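Local coordinates for protein putative polysaccharide binding proteins (DUF1812) (Bacteroides thetaiotaomicron VPI-5482, PDB 3GF8) that is probably an outer-membrane lipoprotein of the FimB/Mfa2 family, thought to take part in fimbrial assembly, and may bind polysaccharide, at residues 93-96 with 97-100. Numbering follows the deposited sequence.
Sequences SLTP and GVST
Thr95 and Val98 close a type II beta turn, with Pro96 and Gly97 at its two corners. The turn lies at the surface, in the loop between strands 89-91 and 105-108. Gly97 supplies the positive phi (82°) of the second corner. Thr95 O accepts two backbone N-H groups. The Val98 N bond to Thr95 O is 3.1 Å long. Ser99 N reaches the same Thr95 O at 2.9 Å. The amide of Thr95 is satisfied too, by a side chain. Ser99 OG stands anti to its own carbonyl carbon (chi1 -48°), which brings it back across the loop to face that N-H. Both the N and the O of Thr95 are thus bonded to the buried Ser99. Leu94 packs beside this link, its CB 3.7 Å from Ser99 CB and its CD2 3.8 Å from the same carbon. Leu94 also touches Tyr50 of strand 50-57. With an alanine at Leu94 the branch against Ser99 CB and Tyr50 would be gone, and that side of the serine is likely to be less well covered, its hydroxyl less firmly placed. The side chains of Thr95 and Val98 run alongside each other, with Thr95 CG2 4.0 Å from Val98 CB. Further along the same loop, Asp103 OD2 accepts from Thr100 N. Lys49 NZ bonds to Val98 O, and Gly97 and Ser99 make backbone bonds to Tyr50. Thr95 N donates to Ser99 OG at 2.7 Å, with an N-H...O angle of 176°.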
ATOM      1  N   SER A  93      16.464 -10.139  -8.600  1.00 24.80           N
ATOM      2  CA  SER A  93      17.133  -9.896  -9.894  1.00 25.69           C
ATOM      3  C   SER A  93      17.038 -11.059 -10.804  1.00 24.16           C
ATOM      4  O   SER A  93      17.427 -12.188 -10.457  1.00 25.29           O
ATOM      5  CB  SER A  93      18.618  -9.615  -9.742  1.00 26.57           C
ATOM      6  OG  SER A  93      18.770  -8.640  -8.788  1.00 29.37           O
ATOM      7  N   LEU A  94      16.591 -10.752 -12.006  1.00 26.15           N
ATOM      8  CA  LEU A  94      16.228 -11.761 -12.987  1.00 26.88           C
ATOM      9  C   LEU A  94      17.347 -11.906 -14.011  1.00 23.37           C
ATOM     10  O   LEU A  94      18.154 -11.000 -14.230  1.00 21.71           O
ATOM     11  CB  LEU A  94      14.906 -11.356 -13.666  1.00 26.90           C
ATOM     12  CG  LEU A  94      13.635 -11.330 -12.793  1.00 34.24           C
ATOM     13  CD1 LEU A  94      12.407 -11.258 -13.687  1.00 34.91           C
ATOM     14  CD2 LEU A  94      13.479 -12.483 -11.799  1.00 29.53           C
ATOM     15  N   THR A  95      17.384 -13.044 -14.661  1.00 23.67           N
ATOM     16  CA  THR A  95      18.380 -13.273 -15.705  1.00 24.79           C
ATOM     17  C   THR A  95      17.703 -13.288 -17.078  1.00 22.16           C
ATOM     18  O   THR A  95      16.769 -14.069 -17.294  1.00 20.71           O
ATOM     19  CB  THR A  95      19.167 -14.562 -15.451  1.00 26.06           C
ATOM     20  OG1 THR A  95      19.853 -14.441 -14.191  1.00 32.56           O
ATOM     21  CG2 THR A  95      20.171 -14.801 -16.574  1.00 18.16           C
ATOM     22  N   PRO A  96      18.138 -12.398 -17.981  1.00 20.58           N
ATOM     23  CA  PRO A  96      17.590 -12.367 -19.345  1.00 23.69           C
ATOM     24  C   PRO A  96      17.632 -13.751 -20.012  1.00 25.82           C
ATOM     25  O   PRO A  96      18.651 -14.441 -19.968  1.00 27.43           O
ATOM     26  CB  PRO A  96      18.491 -11.360 -20.078  1.00 22.73           C
ATOM     27  CG  PRO A  96      18.931 -10.423 -18.990  1.00 22.97           C
ATOM     28  CD  PRO A  96      19.106 -11.314 -17.761  1.00 19.01           C
ATOM     29  N   GLY A  97      16.486 -14.173 -20.543  1.00 25.14           N
ATOM     30  CA  GLY A  97      16.390 -15.409 -21.303  1.00 26.02           C
ATOM     31  C   GLY A  97      16.253 -16.641 -20.451  1.00 28.07           C
ATOM     32  O   GLY A  97      16.116 -17.750 -20.993  1.00 27.34           O
ATOM     33  N   VAL A  98      16.292 -16.464 -19.128  1.00 27.61           N
ATOM     34  CA  VAL A  98      16.263 -17.588 -18.188  1.00 26.68           C
ATOM     35  C   VAL A  98      15.072 -17.401 -17.231  1.00 29.55           C
ATOM     36  O   VAL A  98      14.187 -18.258 -17.175  1.00 30.02           O
ATOM     37  CB  VAL A  98      17.623 -17.765 -17.475  1.00 27.85           C
ATOM     38  CG1 VAL A  98      17.553 -18.882 -16.423  1.00 21.97           C
ATOM     39  CG2 VAL A  98      18.753 -18.086 -18.524  1.00 20.22           C
ATOM     40  N   SER A  99      14.994 -16.257 -16.559  1.00 28.28           N
ATOM     41  CA  SER A  99      13.915 -16.021 -15.591  1.00 28.10           C
ATOM     42  C   SER A  99      12.550 -15.765 -16.238  1.00 29.12           C
ATOM     43  O   SER A  99      12.464 -15.380 -17.379  1.00 29.89           O
ATOM     44  CB  SER A  99      14.282 -14.831 -14.690  1.00 29.89           C
ATOM     45  OG  SER A  99      15.618 -14.970 -14.202  1.00 24.85           O
ATOM     46  N   THR A 100      11.472 -15.977 -15.480  1.00 29.21           N
ATOM     47  CA  THR A 100      10.114 -15.671 -15.920  1.00 25.82           C
ATOM     48  C   THR A 100       9.407 -14.847 -14.836  1.00 28.46           C
ATOM     49  O   THR A 100       9.983 -14.642 -13.749  1.00 27.82           O
ATOM     50  CB  THR A 100       9.339 -16.953 -16.146  1.00 28.08           C
ATOM     51  OG1 THR A 100       9.157 -17.610 -14.891  1.00 29.45           O
ATOM     52  CG2 THR A 100      10.105 -17.888 -17.096  1.00 25.43           C
TER